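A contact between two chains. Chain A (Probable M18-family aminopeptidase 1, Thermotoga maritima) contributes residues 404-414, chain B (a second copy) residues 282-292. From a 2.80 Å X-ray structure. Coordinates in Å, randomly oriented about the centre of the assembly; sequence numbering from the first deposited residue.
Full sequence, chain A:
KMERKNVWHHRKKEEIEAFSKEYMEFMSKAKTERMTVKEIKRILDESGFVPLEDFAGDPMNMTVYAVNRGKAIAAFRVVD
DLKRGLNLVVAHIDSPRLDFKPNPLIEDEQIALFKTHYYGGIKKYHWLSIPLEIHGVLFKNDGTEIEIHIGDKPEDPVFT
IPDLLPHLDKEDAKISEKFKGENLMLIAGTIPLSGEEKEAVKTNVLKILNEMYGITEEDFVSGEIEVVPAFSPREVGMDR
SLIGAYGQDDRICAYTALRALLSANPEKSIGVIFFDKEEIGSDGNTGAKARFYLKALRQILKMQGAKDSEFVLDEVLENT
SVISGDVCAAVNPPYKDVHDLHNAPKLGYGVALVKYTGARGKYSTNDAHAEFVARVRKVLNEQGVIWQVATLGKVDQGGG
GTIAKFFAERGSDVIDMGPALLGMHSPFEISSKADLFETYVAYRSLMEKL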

ATOM      1  N   ALA A 404     -41.327  -5.670  14.436  1.00 16.50           N
ATOM      2  CA  ALA A 404     -42.442  -4.758  14.238  1.00 15.99           C
ATOM      3  C   ALA A 404     -42.923  -4.776  12.791  1.00 15.37           C
ATOM      4  O   ALA A 404     -44.120  -4.896  12.531  1.00 14.88           O
ATOM      5  CB  ALA A 404     -42.040  -3.342  14.635  1.00 23.81           C
ATOM      6  N   LYS A 405     -41.992  -4.666  11.851  1.00 21.58           N
ATOM      7  CA  LYS A 405     -42.344  -4.655  10.432  1.00 21.73           C
ATOM      8  C   LYS A 405     -43.343  -5.752  10.019  1.00 22.08           C
ATOM      9  O   LYS A 405     -44.300  -5.489   9.285  1.00 20.80           O
ATOM     10  CB  LYS A 405     -41.079  -4.780   9.575  1.00 25.23           C
ATOM     11  CG  LYS A 405     -40.395  -6.131   9.682  1.00 24.75           C
ATOM     12  CD  LYS A 405     -39.315  -6.306   8.625  1.00 30.26           C
ATOM     13  CE  LYS A 405     -38.125  -5.391   8.863  1.00 29.90           C
ATOM     14  NZ  LYS A 405     -37.044  -5.671   7.881  1.00 31.26           N
ATOM     15  N   PHE A 406     -43.116  -6.975  10.495  1.00 27.99           N
ATOM     16  CA  PHE A 406     -43.969  -8.109  10.156  1.00 28.80           C
ATOM     17  C   PHE A 406     -45.426  -7.936  10.542  1.00 29.64           C
ATOM     18  O   PHE A 406     -46.325  -8.394   9.831  1.00 30.12           O
ATOM     19  CB  PHE A 406     -43.425  -9.382  10.797  1.00 16.63           C
ATOM     20  CG  PHE A 406     -42.005  -9.674  10.428  1.00 17.27           C
ATOM     21  CD1 PHE A 406     -41.610  -9.671   9.090  1.00 18.45           C
ATOM     22  CD2 PHE A 406     -41.053  -9.932  11.415  1.00 17.35           C
ATOM     23  CE1 PHE A 406     -40.286  -9.916   8.735  1.00 17.72           C
ATOM     24  CE2 PHE A 406     -39.722 -10.181  11.071  1.00 18.09           C
ATOM     25  CZ  PHE A 406     -39.338 -10.172   9.725  1.00 16.96           C
ATOM     26  N   PHE A 407     -45.668  -7.281  11.669  1.00 32.31           N
ATOM     27  CA  PHE A 407     -47.035  -7.074  12.113  1.00 33.42           C
ATOM     28  C   PHE A 407     -47.686  -5.921  11.365  1.00 34.69           C
ATOM     29  O   PHE A 407     -48.876  -5.977  11.039  1.00 35.17           O
ATOM     30  CB  PHE A 407     -47.064  -6.855  13.624  1.00 28.25           C
ATOM     31  CG  PHE A 407     -46.639  -8.063  14.395  1.00 28.45           C
ATOM     32  CD1 PHE A 407     -45.295  -8.394  14.502  1.00 27.27           C
ATOM     33  CD2 PHE A 407     -47.589  -8.925  14.936  1.00 29.51           C
ATOM     34  CE1 PHE A 407     -44.899  -9.564  15.128  1.00 27.35           C
ATOM     35  CE2 PHE A 407     -47.204 -10.108  15.568  1.00 28.78           C
ATOM     36  CZ  PHE A 407     -45.856 -10.426  15.662  1.00 28.61           C
ATOM     37  N   ALA A 408     -46.906  -4.883  11.080  1.00 29.31           N
ATOM     38  CA  ALA A 408     -47.419  -3.739  10.338  1.00 29.47           C
ATOM     39  C   ALA A 408     -47.710  -4.251   8.931  1.00 29.77           C
ATOM     40  O   ALA A 408     -48.514  -3.681   8.194  1.00 30.49           O
ATOM     41  CB  ALA A 408     -46.377  -2.635  10.295  1.00 20.08           C
ATOM     42  N   GLU A 409     -47.036  -5.346   8.587  1.00 23.48           N
ATOM     43  CA  GLU A 409     -47.166  -6.001   7.291  1.00 23.71           C
ATOM     44  C   GLU A 409     -48.543  -6.648   7.219  1.00 22.56           C
ATOM     45  O   GLU A 409     -49.084  -6.861   6.133  1.00 22.35           O
ATOM     46  CB  GLU A 409     -46.088  -7.084   7.153  1.00 47.76           C
ATOM     47  CG  GLU A 409     -45.358  -7.106   5.821  1.00 50.92           C
ATOM     48  CD  GLU A 409     -44.242  -8.145   5.783  1.00 57.88           C
ATOM     49  OE1 GLU A 409     -44.548  -9.357   5.761  1.00 58.41           O
ATOM     50  OE2 GLU A 409     -43.054  -7.748   5.780  1.00 60.75           O
ATOM     51  N   ARG A 410     -49.105  -6.952   8.387  1.00 38.08           N
ATOM     52  CA  ARG A 410     -50.418  -7.582   8.456  1.00 37.83           C
ATOM     53  C   ARG A 410     -51.585  -6.608   8.583  1.00 37.24           C
ATOM     54  O   ARG A 410     -52.697  -7.010   8.931  1.00 37.55           O
ATOM     55  CB  ARG A 410     -50.469  -8.583   9.606  1.00 29.41           C
ATOM     56  CG  ARG A 410     -49.441  -9.685   9.490  1.00 30.53           C
ATOM     57  CD  ARG A 410     -49.793 -10.829  10.412  1.00 30.78           C
ATOM     58  NE  ARG A 410     -48.601 -11.466  10.958  1.00 31.78           N
ATOM     59  CZ  ARG A 410     -47.668 -12.066  10.230  1.00 30.69           C
ATOM     60  NH1 ARG A 410     -47.785 -12.119   8.911  1.00 29.02           N
ATOM     61  NH2 ARG A 410     -46.616 -12.598  10.829  1.00 30.72           N
ATOM     62  N   GLY A 411     -51.330  -5.330   8.325  1.00 21.40           N
ATOM     63  CA  GLY A 411     -52.401  -4.355   8.373  1.00 20.10           C
ATOM     64  C   GLY A 411     -52.620  -3.530   9.621  1.00 19.74           C
ATOM     65  O   GLY A 411     -53.450  -2.618   9.599  1.00 18.79           O
ATOM     66  N   SER A 412     -51.904  -3.816  10.704  1.00 21.67           N
ATOM     67  CA  SER A 412     -52.085  -3.042  11.932  1.00 21.94           C
ATOM     68  C   SER A 412     -50.914  -2.117  12.229  1.00 21.79           C
ATOM     69  O   SER A 412     -49.801  -2.350  11.767  1.00 22.08           O
ATOM     70  CB  SER A 412     -52.325  -3.977  13.120  1.00 28.19           C
ATOM     71  OG  SER A 412     -51.329  -4.976  13.193  1.00 31.50           O
ATOM     72  N   ASP A 413     -51.179  -1.064  13.000  1.00 28.60           N
ATOM     73  CA  ASP A 413     -50.159  -0.088  13.375  1.00 28.66           C
ATOM     74  C   ASP A 413     -49.256  -0.614  14.485  1.00 27.97           C
ATOM     75  O   ASP A 413     -49.727  -1.201  15.462  1.00 28.43           O
ATOM     76  CB  ASP A 413     -50.826   1.216  13.807  1.00 22.85           C
ATOM     77  CG  ASP A 413     -51.352   2.012  12.626  1.00 25.47           C
ATOM     78  OD1 ASP A 413     -50.593   2.828  12.063  1.00 25.95           O
ATOM     79  OD2 ASP A 413     -52.522   1.811  12.245  1.00 26.61           O
ATOM     80  N   VAL A 414     -47.954  -0.396  14.323  1.00 11.86           N
ATOM     81  CA  VAL A 414     -46.961  -0.862  15.282  1.00 10.40           C
ATOM     82  C   VAL A 414     -46.004   0.242  15.717  1.00 10.40           C
ATOM     83  O   VAL A 414     -45.869   1.264  15.043  1.00 10.40           O
ATOM     84  CB  VAL A 414     -46.136  -1.996  14.677  1.00 11.24           C
ATOM     85  CG1 VAL A 414     -45.373  -2.732  15.769  1.00 10.41           C
ATOM     86  CG2 VAL A 414     -47.052  -2.925  13.901  1.00 10.89           C
TER
ATOM     87  N   SER B 282     -40.540  -1.199   0.995  1.00 23.39           N
ATOM     88  CA  SER B 282     -41.988  -1.439   1.055  1.00 23.65           C
ATOM     89  C   SER B 282     -42.475  -2.110   2.342  1.00 24.47           C
ATOM     90  O   SER B 282     -43.395  -2.925   2.318  1.00 25.29           O
ATOM     91  CB  SER B 282     -42.456  -2.251  -0.164  1.00 17.17           C
ATOM     92  OG  SER B 282     -42.240  -1.536  -1.373  1.00 15.05           O
ATOM     93  N   ASP B 283     -41.858  -1.747   3.462  1.00 16.28           N
ATOM     94  CA  ASP B 283     -42.227  -2.285   4.770  1.00 16.92           C
ATOM     95  C   ASP B 283     -43.163  -1.297   5.458  1.00 17.09           C
ATOM     96  O   ASP B 283     -42.972  -0.085   5.351  1.00 17.02           O
ATOM     97  CB  ASP B 283     -40.979  -2.483   5.634  1.00 57.18           C
ATOM     98  CG  ASP B 283     -40.029  -3.516   5.061  1.00 59.98           C
ATOM     99  OD1 ASP B 283     -40.371  -4.719   5.080  1.00 60.96           O
ATOM    100  OD2 ASP B 283     -38.941  -3.122   4.588  1.00 64.29           O
ATOM    101  N   GLY B 284     -44.173  -1.814   6.153  1.00 23.71           N
ATOM    102  CA  GLY B 284     -45.108  -0.946   6.849  1.00 24.83           C
ATOM    103  C   GLY B 284     -46.576  -1.200   6.549  1.00 25.22           C
ATOM    104  O   GLY B 284     -46.914  -2.066   5.743  1.00 26.45           O
ATOM    105  N   ASN B 285     -47.443  -0.442   7.219  1.00 19.64           N
ATOM    106  CA  ASN B 285     -48.892  -0.532   7.050  1.00 19.96           C
ATOM    107  C   ASN B 285     -49.247  -0.315   5.596  1.00 19.77           C
ATOM    108  O   ASN B 285     -50.127  -0.983   5.046  1.00 19.07           O
ATOM    109  CB  ASN B 285     -49.575   0.532   7.895  1.00 36.75           C
ATOM    110  CG  ASN B 285     -49.300   0.351   9.354  1.00 38.33           C
ATOM    111  OD1 ASN B 285     -49.661  -0.670   9.938  1.00 41.87           O
ATOM    112  ND2 ASN B 285     -48.644   1.328   9.958  1.00 42.95           N
ATOM    113  N   THR B 286     -48.573   0.645   4.981  1.00 34.01           N
ATOM    114  CA  THR B 286     -48.802   0.912   3.579  1.00 35.17           C
ATOM    115  C   THR B 286     -47.662   0.270   2.800  1.00 36.40           C
ATOM    116  O   THR B 286     -46.788  -0.376   3.374  1.00 36.45           O
ATOM    117  CB  THR B 286     -48.837   2.410   3.277  1.00 24.26           C
ATOM    118  OG1 THR B 286     -47.851   2.704   2.279  1.00 24.07           O
ATOM    119  CG2 THR B 286     -48.589   3.234   4.540  1.00 20.65           C
ATOM    120  N   GLY B 287     -47.663   0.450   1.490  1.00 31.69           N
ATOM    121  CA  GLY B 287     -46.617  -0.156   0.691  1.00 33.29           C
ATOM    122  C   GLY B 287     -47.088  -1.509   0.197  1.00 34.44           C
ATOM    123  O   GLY B 287     -47.945  -2.130   0.826  1.00 35.07           O
ATOM    124  N   ALA B 288     -46.557  -1.960  -0.938  1.00 24.11           N
ATOM    125  CA  ALA B 288     -46.947  -3.254  -1.483  1.00 24.88           C
ATOM    126  C   ALA B 288     -46.647  -4.258  -0.383  1.00 25.96           C
ATOM    127  O   ALA B 288     -45.797  -3.994   0.464  1.00 25.00           O
ATOM    128  CB  ALA B 288     -46.135  -3.560  -2.724  1.00 18.35           C
ATOM    129  N   LYS B 289     -47.331  -5.391  -0.358  1.00 56.05           N
ATOM    130  CA  LYS B 289     -47.045  -6.348   0.699  1.00 57.11           C
ATOM    131  C   LYS B 289     -47.399  -5.701   2.041  1.00 55.95           C
ATOM    132  O   LYS B 289     -46.533  -5.485   2.884  1.00 57.49           O
ATOM    133  CB  LYS B 289     -45.555  -6.708   0.648  1.00 68.74           C
ATOM    134  CG  LYS B 289     -45.025  -7.483   1.833  1.00 69.49           C
ATOM    135  CD  LYS B 289     -43.802  -6.792   2.424  1.00 69.60           C
ATOM    136  CE  LYS B 289     -42.685  -6.655   1.406  1.00 74.64           C
ATOM    137  NZ  LYS B 289     -41.444  -6.125   2.031  1.00 73.80           N
ATOM    138  N   ALA B 290     -48.677  -5.380   2.227  1.00 51.85           N
ATOM    139  CA  ALA B 290     -49.141  -4.751   3.459  1.00 50.87           C
ATOM    140  C   ALA B 290     -50.598  -5.079   3.765  1.00 50.68           C
ATOM    141  O   ALA B 290     -51.240  -4.397   4.561  1.00 51.88           O
ATOM    142  CB  ALA B 290     -48.965  -3.247   3.379  1.00 12.01           C
ATOM    143  N   ARG B 291     -51.118  -6.117   3.119  1.00 36.81           N
ATOM    144  CA  ARG B 291     -52.493  -6.558   3.328  1.00 35.32           C
ATOM    145  C   ARG B 291     -53.528  -5.607   2.744  1.00 33.96           C
ATOM    146  O   ARG B 291     -54.511  -6.047   2.152  1.00 34.38           O
ATOM    147  CB  ARG B 291     -52.766  -6.768   4.822  1.00 37.54           C
ATOM    148  CG  ARG B 291     -54.028  -7.578   5.096  1.00 38.79           C
ATOM    149  CD  ARG B 291     -54.196  -7.889   6.572  1.00 38.33           C
ATOM    150  NE  ARG B 291     -55.327  -8.782   6.814  1.00 38.21           N
ATOM    151  CZ  ARG B 291     -55.323 -10.088   6.564  1.00 38.67           C
ATOM    152  NH1 ARG B 291     -54.241 -10.671   6.066  1.00 39.46           N
ATOM    153  NH2 ARG B 291     -56.405 -10.813   6.804  1.00 37.84           N
ATOM    154  N   PHE B 292     -53.306  -4.310   2.916  1.00 27.74           N
ATOM    155  CA  PHE B 292     -54.205  -3.277   2.399  1.00 25.95           C
ATOM    156  C   PHE B 292     -54.758  -3.585   0.999  1.00 25.39           C
ATOM    157  O   PHE B 292     -55.959  -3.435   0.730  1.00 24.92           O
ATOM    158  CB  PHE B 292     -53.457  -1.945   2.367  1.00 25.10           C
ATOM    159  CG  PHE B 292     -54.152  -0.875   1.585  1.00 22.54           C
ATOM    160  CD1 PHE B 292     -55.426  -0.445   1.946  1.00 20.72           C
ATOM    161  CD2 PHE B 292     -53.523  -0.279   0.495  1.00 20.91           C
ATOM    162  CE1 PHE B 292     -56.064   0.569   1.231  1.00 22.36           C
ATOM    163  CE2 PHE B 292     -54.149   0.733  -0.225  1.00 21.02           C
ATOM    164  CZ  PHE B 292     -55.424   1.160   0.142  1.00 23.22           C
TER
HETATM  165  O   HOH W   1     -43.799  -4.674   6.704  1.00 11.45           O

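No direct hydrogen bond crosses between these two stretches, although together they bury 514 Å² and set many polar atoms near one another. The polar groups find partners within their own chain, through a water, elsewhere in the structure, or not among these residues at all. Packing and weak CA-H...O contacts make up the rest.

The one polar link that spans both chains is water 1. It accepts from the backbone N of Gly B284 at 2.9 Å and donates to the O of Lys A405 at 2.8 Å; its second donation, to OE2 of Glu A409, is weak at 3.3 Å. One accepted and two donated bonds thus tie a loop amide of chain B to a helical carbonyl and a carboxylate of chain A. The carbonyl of Lys A405 is already the acceptor for a weak bond from the N of Glu A409 (2.8 Å), so the water adds a second partner to it.

The turn in the middle of the chain A segment spends its last two amides internally. Ala A408 to Gly A411 form a type I turn, closed by Gly A411 N donating to Ala A408 O at 3.3 Å, while Arg A410 N donates to Phe A407 O at 2.8 Å. With these amides spent internally, the turn presents carbonyls to chain B, and CA-H groups meet two of them: Asn B285 CA lies 3.4 Å from Ala A408 O, and Ala B290 CA lies 3.4 Å from Glu A409 O. The fit is less kind where Ala A408 O stands 3.3 Å from Gly B284 O, since both are acceptors.

Asn B285 is the most striking case of proximity without bonding. As modelled, its OD1 sits 2.5 Å from Ser A412 O, an acceptor against an acceptor and very short. Its ND2 is 3.2 Å from Asp A413 OD1, but the angle is poor; OD2 of that same aspartate is satisfied elsewhere in the structure. At 2.80 Å resolution the oxygen and nitrogen of an amide are hard to tell apart by density alone, so the modelled orientation is to be read with caution; as deposited, neither contact is a hydrogen bond.

The charged cluster is similarly loose across the interface. Asp B283 OD1 makes its salt bridge within chain B, to Lys B289 NZ at 3.5 Å, although this lysine is poorly ordered. Lys A405 NZ, hydrogen-bonded elsewhere in the structure, lies 4.5 Å from Asp B283 OD1, and Glu A409 OE2 lies 4.4 Å from Lys B289 NZ, both beyond salt-bridge range. Glu A409 OE2 also comes within 4.1 Å of Asp B283 OD1, a like-charged approach with lysines nearby.

Packing is tight at Gly A411. An ideal CB there would fall 3.2 Å from Arg B291 CD, but the backbone angles of 97/-7 call for glycine by themselves. Arg B291 CD also lies 2.9 Å from Arg A410 O, a close approach without a hydrogen bond, while NH2 of Arg B291 is satisfied elsewhere.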